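Local coordinates for protein phosphohistidine phosphatase sixA (Escherichia coli, PDB 1UJC) that removes the phosphoryl group from phosphohistidine in the HPt domain of the ArcB sensor, which is involved in the multistep His-Asp phosphorelay, at residues Leu115-Glu123 / Val136-Phe146; Pro126-Ser135 / Thr145-Cys153. All blocks are in the same frame, centred on the assembly; numbering follows the deposited sequence.

Contact 1 of 2, residues Leu115-Glu123 / Val136-Phe146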
# COMPACT_ATOMS: atom_id res chain seq x y z
N LEU A 115 2.73 5.92 -8.36
CA LEU A 115 1.56 6.41 -7.65
C LEU A 115 1.91 7.62 -6.78
O LEU A 115 1.18 8.61 -6.79
CB LEU A 115 0.95 5.31 -6.77
CG LEU A 115 -0.33 5.67 -6.03
CD1 LEU A 115 -1.39 6.17 -7.01
CD2 LEU A 115 -0.84 4.46 -5.28
N VAL A 116 3.01 7.53 -6.04
CA VAL A 116 3.43 8.64 -5.19
C VAL A 116 3.70 9.89 -6.03
O VAL A 116 3.27 10.98 -5.68
CB VAL A 116 4.71 8.30 -4.40
CG1 VAL A 116 5.21 9.54 -3.66
CG2 VAL A 116 4.43 7.19 -3.40
N ALA A 117 4.41 9.72 -7.14
CA ALA A 117 4.73 10.84 -8.02
C ALA A 117 3.46 11.43 -8.61
O ALA A 117 3.27 12.65 -8.60
CB ALA A 117 5.66 10.39 -9.15
N GLU A 118 2.59 10.56 -9.12
CA GLU A 118 1.32 10.97 -9.70
C GLU A 118 0.50 11.79 -8.70
O GLU A 118 -0.12 12.79 -9.06
CB GLU A 118 0.53 9.74 -10.13
CG GLU A 118 -0.92 9.98 -10.53
CD GLU A 118 -1.07 10.77 -11.82
OE1 GLU A 118 -0.10 10.81 -12.60
OE2 GLU A 118 -2.16 11.34 -12.05
N LEU A 119 0.49 11.36 -7.44
CA LEU A 119 -0.26 12.05 -6.40
C LEU A 119 0.44 13.30 -5.89
O LEU A 119 -0.21 14.29 -5.53
CB LEU A 119 -0.50 11.10 -5.22
CG LEU A 119 -1.26 9.80 -5.48
CD1 LEU A 119 -1.15 8.91 -4.25
CD2 LEU A 119 -2.71 10.09 -5.80
N CYS A 120 1.77 13.27 -5.87
CA CYS A 120 2.54 14.39 -5.34
C CYS A 120 3.40 15.16 -6.33
O CYS A 120 4.39 14.66 -6.83
CB CYS A 120 3.44 13.88 -4.20
SG CYS A 120 2.56 12.93 -2.95
N PRO A 121 3.02 16.42 -6.61
CA PRO A 121 3.77 17.26 -7.54
C PRO A 121 5.21 17.46 -7.06
O PRO A 121 5.46 17.59 -5.87
CB PRO A 121 2.98 18.56 -7.53
CG PRO A 121 1.57 18.09 -7.34
CD PRO A 121 1.74 17.05 -6.25
N GLY A 122 6.15 17.46 -8.00
CA GLY A 122 7.55 17.67 -7.66
C GLY A 122 8.32 16.46 -7.17
O GLY A 122 9.52 16.54 -6.93
N GLU A 123 7.63 15.33 -7.02
CA GLU A 123 8.28 14.12 -6.54
C GLU A 123 8.58 13.14 -7.66
O GLU A 123 7.77 12.97 -8.58
CB GLU A 123 7.40 13.40 -5.52
CG GLU A 123 7.03 14.21 -4.29
CD GLU A 123 8.22 14.50 -3.39
OE1 GLU A 123 9.24 13.77 -3.48
OE2 GLU A 123 8.12 15.45 -2.58
N VAL A 136 1.33 9.66 2.34
CA VAL A 136 0.95 10.78 1.49
C VAL A 136 -0.32 11.42 2.01
O VAL A 136 -1.30 10.73 2.27
CB VAL A 136 0.68 10.30 0.04
CG1 VAL A 136 0.11 11.45 -0.79
CG2 VAL A 136 1.96 9.76 -0.59
N THR A 137 -0.30 12.74 2.16
CA THR A 137 -1.50 13.44 2.60
C THR A 137 -2.12 13.99 1.33
O THR A 137 -1.50 14.80 0.64
CB THR A 137 -1.16 14.60 3.54
OG1 THR A 137 -0.61 14.07 4.76
CG2 THR A 137 -2.42 15.40 3.86
N LEU A 138 -3.32 13.53 1.01
CA LEU A 138 -4.01 13.95 -0.20
C LEU A 138 -5.20 14.85 0.08
O LEU A 138 -6.02 14.56 0.97
CB LEU A 138 -4.48 12.72 -0.98
CG LEU A 138 -5.11 12.89 -2.37
CD1 LEU A 138 -4.08 13.45 -3.36
CD2 LEU A 138 -5.61 11.54 -2.84
N ASP A 139 -5.31 15.95 -0.66
CA ASP A 139 -6.42 16.85 -0.48
C ASP A 139 -7.50 16.59 -1.53
O ASP A 139 -7.31 15.80 -2.46
CB ASP A 139 -5.96 18.32 -0.47
CG ASP A 139 -5.63 18.86 -1.85
OD1 ASP A 139 -4.98 19.93 -1.91
OD2 ASP A 139 -6.02 18.24 -2.87
N GLU A 140 -8.63 17.27 -1.37
CA GLU A 140 -9.78 17.11 -2.25
C GLU A 140 -9.56 17.40 -3.74
O GLU A 140 -10.30 16.91 -4.59
CB GLU A 140 -10.92 17.96 -1.71
CG GLU A 140 -11.10 17.86 -0.18
CD GLU A 140 -10.00 18.60 0.61
OE1 GLU A 140 -9.72 19.77 0.28
OE2 GLU A 140 -9.43 18.01 1.57
N SER A 141 -8.53 18.18 -4.05
CA SER A 141 -8.24 18.51 -5.44
C SER A 141 -7.20 17.57 -6.04
O SER A 141 -6.67 17.83 -7.12
CB SER A 141 -7.77 19.96 -5.55
OG SER A 141 -8.83 20.84 -5.20
N GLY A 142 -6.92 16.48 -5.33
CA GLY A 142 -5.95 15.51 -5.81
C GLY A 142 -4.51 15.91 -5.58
O GLY A 142 -3.60 15.29 -6.12
N ASN A 143 -4.28 16.93 -4.76
CA ASN A 143 -2.93 17.38 -4.49
C ASN A 143 -2.39 16.68 -3.25
O ASN A 143 -2.90 16.85 -2.14
CB ASN A 143 -2.91 18.90 -4.29
CG ASN A 143 -1.69 19.54 -4.90
OD1 ASN A 143 -1.57 20.77 -4.93
ND2 ASN A 143 -0.78 18.72 -5.41
N GLY A 144 -1.34 15.88 -3.45
CA GLY A 144 -0.77 15.15 -2.34
C GLY A 144 0.62 15.59 -1.95
O GLY A 144 1.40 16.07 -2.77
N THR A 145 0.93 15.40 -0.67
CA THR A 145 2.22 15.75 -0.11
C THR A 145 2.90 14.46 0.37
O THR A 145 2.30 13.68 1.10
CB THR A 145 2.05 16.68 1.09
OG1 THR A 145 1.54 17.94 0.64
CG2 THR A 145 3.37 16.89 1.80
N PHE A 146 4.15 14.25 -0.06
CA PHE A 146 4.92 13.08 0.32
C PHE A 146 5.56 13.34 1.69
O PHE A 146 6.58 14.03 1.79
CB PHE A 146 5.99 12.80 -0.74
CG PHE A 146 6.76 11.53 -0.53
CD1 PHE A 146 6.24 10.48 0.23
CD2 PHE A 146 8.01 11.36 -1.13
CE1 PHE A 146 6.94 9.30 0.39
CE2 PHE A 146 8.72 10.17 -0.98
CZ PHE A 146 8.18 9.13 -0.22
O HOH W 1 -1.40 15.79 -8.29
O HOH W 2 3.89 17.60 -3.53
O HOH W 3 5.83 16.41 -1.61
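V116 and F146 meet because each first torsion sends a carbon away from its own backbone N: CG1 of V116 (chi1 173°) and the ring of F146 (chi1 -174°) point toward each other between helix 111-119 and strand 144-150. The methyl lands squarely over one ring face, CG1 lying 4.1 Å from the centroid of F146 and only 12° off the ring normal, a CH-pi contact. E123 reaches the same ring differently. Its chain bends at chi2, which folds the carboxylate back so that OE1 comes to the ring edge, 3.6 Å from CD2 of F146, with the two planes almost perpendicular. The other oxygen, OE2, accepts from a water that in turn accepts from the backbone N of F146.

Deeper in, SG of C120 settles 3.6 Å from CG1 of V136 and packs also against CB of F146. L119 extends the apolar layer, CD2 touching CD1 of L138. The backbones come together where the helix ends: N of G144 donates to O of L119 at 2.9 Å, a bent bond with the donor tilted from the carbonyl plane. CA of C120 makes a CA-H...O contact of 3.3 Å with O of G144. A second water donates to both O of P121 and O of G144.

At the hairpin end, OD2 of D139 accepts N of S141, an Asx turn, and also N of N143, from the opposite face of its carboxylate; the two bonds brace the turn 139-142 internally. The chemistry is therefore divided: apolar groups bury the inner side, one direct backbone bond joins the hairpin to the helix end, and two bridging waters serve polar atoms along P121 to E123.

Contact 2 of 2, residues Pro126-Ser135 / Thr145-Cys153; sequences PMFTTSAIAS and TFNWQMSPC
The indole of W148 has CB of S135 over one face, 3.5 Å from the centroid of the six-membered ring and 13° off its normal; W37 of helix 25-40 also meets this indole, with the ring planes roughly perpendicular. At the edge of the F146 ring, in its plane, lies O of S135, while CB of A134 and the ring of P126 approach obliquely.

Backbone bonds set the register: N of I133 to O of M150 at 2.8 Å and N of M150 to O of I133 at 2.9 Å, each nearly straight. A134 and Q149 form the next, non-hydrogen-bonded pair. N of S135 adds an almost linear bond to O of W148 (2.9 Å, 178°), and N of N147 donates to O of S135. With CG turned away from its backbone N (chi1 -165°) and the chain extended beyond, Q149 spans to the preceding loop, where NE2 makes a weak bond of 2.8 Å to O of M127.

This is an antiparallel beta hairpin at the edge of the mixed sheet of the histidine phosphatase fold; in its leading loop the side chain of T130 lies about 5 Å from the bound tungstate.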
# COMPACT_ATOMS: atom_id res chain seq x y z
N PRO A 126 9.65 7.22 -5.85
CA PRO A 126 10.62 6.75 -4.85
C PRO A 126 10.86 5.24 -4.91
O PRO A 126 10.08 4.51 -5.53
CB PRO A 126 9.99 7.20 -3.53
CG PRO A 126 8.51 7.12 -3.81
CD PRO A 126 8.41 7.68 -5.22
N MET A 127 11.94 4.79 -4.29
CA MET A 127 12.31 3.38 -4.24
C MET A 127 11.59 2.66 -3.09
O MET A 127 11.66 3.09 -1.94
CB MET A 127 13.83 3.25 -4.07
CG MET A 127 14.33 1.83 -3.83
SD MET A 127 14.42 0.84 -5.32
CE MET A 127 16.05 1.36 -6.00
N PHE A 128 10.93 1.55 -3.41
CA PHE A 128 10.17 0.76 -2.44
C PHE A 128 10.75 -0.63 -2.17
O PHE A 128 10.80 -1.46 -3.07
CB PHE A 128 8.73 0.56 -2.94
CG PHE A 128 7.77 1.65 -2.56
CD1 PHE A 128 7.08 1.60 -1.35
CD2 PHE A 128 7.52 2.71 -3.43
CE1 PHE A 128 6.15 2.58 -1.02
CE2 PHE A 128 6.59 3.69 -3.11
CZ PHE A 128 5.91 3.63 -1.90
N THR A 129 11.17 -0.90 -0.94
CA THR A 129 11.66 -2.24 -0.61
C THR A 129 10.39 -2.99 -0.21
O THR A 129 9.37 -2.35 0.07
CB THR A 129 12.64 -2.22 0.57
OG1 THR A 129 11.93 -1.89 1.77
CG2 THR A 129 13.74 -1.19 0.33
N THR A 130 10.41 -4.32 -0.18
CA THR A 130 9.20 -5.05 0.18
C THR A 130 8.67 -4.66 1.56
O THR A 130 9.44 -4.46 2.50
CB THR A 130 9.42 -6.59 0.13
OG1 THR A 130 10.57 -6.95 0.90
CG2 THR A 130 9.61 -7.06 -1.31
N SER A 131 7.35 -4.54 1.67
CA SER A 131 6.67 -4.15 2.91
C SER A 131 6.87 -2.69 3.30
O SER A 131 6.31 -2.23 4.29
CB SER A 131 7.13 -5.04 4.08
OG SER A 131 6.69 -6.38 3.92
N ALA A 132 7.66 -1.95 2.52
CA ALA A 132 7.90 -0.53 2.80
C ALA A 132 6.61 0.26 2.63
O ALA A 132 5.76 -0.08 1.81
CB ALA A 132 8.98 0.01 1.87
N ILE A 133 6.47 1.34 3.40
CA ILE A 133 5.26 2.15 3.33
C ILE A 133 5.53 3.64 3.11
O ILE A 133 6.38 4.23 3.76
CB ILE A 133 4.43 2.02 4.62
CG1 ILE A 133 3.92 0.58 4.77
CG2 ILE A 133 3.24 2.98 4.59
CD1 ILE A 133 3.18 0.33 6.07
N ALA A 134 4.79 4.22 2.17
CA ALA A 134 4.93 5.64 1.88
C ALA A 134 3.69 6.35 2.40
O ALA A 134 2.57 5.88 2.22
CB ALA A 134 5.07 5.86 0.38
N SER A 135 3.90 7.48 3.07
CA SER A 135 2.81 8.27 3.62
C SER A 135 2.57 9.49 2.76
O SER A 135 3.49 10.26 2.49
CB SER A 135 3.13 8.73 5.04
OG SER A 135 2.28 9.80 5.40
N THR A 145 0.93 15.40 -0.67
CA THR A 145 2.22 15.75 -0.11
C THR A 145 2.90 14.46 0.37
O THR A 145 2.30 13.68 1.10
CB THR A 145 2.05 16.68 1.09
OG1 THR A 145 1.54 17.94 0.64
CG2 THR A 145 3.37 16.89 1.80
N PHE A 146 4.15 14.25 -0.06
CA PHE A 146 4.92 13.08 0.32
C PHE A 146 5.56 13.34 1.69
O PHE A 146 6.58 14.03 1.79
CB PHE A 146 5.99 12.80 -0.74
CG PHE A 146 6.76 11.53 -0.53
CD1 PHE A 146 6.24 10.48 0.23
CD2 PHE A 146 8.01 11.36 -1.13
CE1 PHE A 146 6.94 9.30 0.39
CE2 PHE A 146 8.72 10.17 -0.98
CZ PHE A 146 8.18 9.13 -0.22
N ASN A 147 4.95 12.79 2.73
CA ASN A 147 5.40 12.97 4.11
C ASN A 147 6.68 12.22 4.44
O ASN A 147 7.70 12.83 4.76
CB ASN A 147 4.29 12.55 5.06
CG ASN A 147 2.98 13.24 4.76
OD1 ASN A 147 1.91 12.64 4.84
ND2 ASN A 147 3.06 14.52 4.40
N TRP A 148 6.63 10.90 4.38
CA TRP A 148 7.79 10.08 4.68
C TRP A 148 7.68 8.68 4.10
O TRP A 148 6.67 8.32 3.48
CB TRP A 148 8.00 9.98 6.20
CG TRP A 148 6.74 9.74 6.99
CD1 TRP A 148 5.99 10.68 7.65
CD2 TRP A 148 6.06 8.49 7.17
NE1 TRP A 148 4.90 10.09 8.23
CE2 TRP A 148 4.91 8.75 7.95
CE3 TRP A 148 6.31 7.18 6.75
CZ2 TRP A 148 4.02 7.74 8.32
CZ3 TRP A 148 5.42 6.18 7.12
CH2 TRP A 148 4.29 6.47 7.90
N GLN A 149 8.72 7.89 4.31
CA GLN A 149 8.76 6.52 3.82
C GLN A 149 9.48 5.70 4.88
O GLN A 149 10.52 6.10 5.38
CB GLN A 149 9.54 6.48 2.51
CG GLN A 149 9.38 5.21 1.72
CD GLN A 149 10.55 5.01 0.78
OE1 GLN A 149 11.05 5.96 0.17
NE2 GLN A 149 11.01 3.78 0.68
N MET A 150 8.91 4.54 5.21
CA MET A 150 9.50 3.68 6.23
C MET A 150 9.66 2.28 5.67
O MET A 150 8.78 1.80 4.96
CB MET A 150 8.60 3.66 7.46
CG MET A 150 9.08 2.78 8.60
SD MET A 150 10.64 3.33 9.32
CE MET A 150 10.14 4.90 10.04
N SER A 151 10.77 1.62 5.97
CA SER A 151 10.98 0.26 5.48
C SER A 151 11.40 -0.67 6.61
O SER A 151 11.92 -0.23 7.64
CB SER A 151 12.02 0.26 4.35
OG SER A 151 13.25 0.81 4.77
N PRO A 152 11.18 -1.99 6.44
CA PRO A 152 11.54 -2.97 7.46
C PRO A 152 12.97 -2.82 7.97
O PRO A 152 13.26 -3.11 9.13
CB PRO A 152 11.31 -4.30 6.76
CG PRO A 152 10.18 -4.00 5.85
CD PRO A 152 10.58 -2.66 5.27
N CYS A 153 13.88 -2.39 7.10
CA CYS A 153 15.27 -2.23 7.52
C CYS A 153 15.48 -1.01 8.40
O CYS A 153 16.31 -1.05 9.31
CB CYS A 153 16.20 -2.16 6.30
SG CYS A 153 16.29 -0.56 5.47
O HOH W 4 13.66 -2.93 3.71

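How the contacts relate
The two contacts have centres about 15 Å apart and draw on the same hairpin, strands 133-138 and 144-150, sharing T145 and F146. Their segments alternate along the chain: 115-123, then 126-135, 136-146 and 145-153. Contact 1 packs the end of helix 111-119 on the turn-proximal half of the hairpin, whereas contact 2 joins the other half and its flanking loops. They touch directly, V116 packing on both P126 and A134, and OG1 of T137 lying 2.9 Å from OD1 of N147, a probable hydrogen bond. The hairpin thus connects a helix on the sheet with loop 126-132, which runs toward the tungstate site.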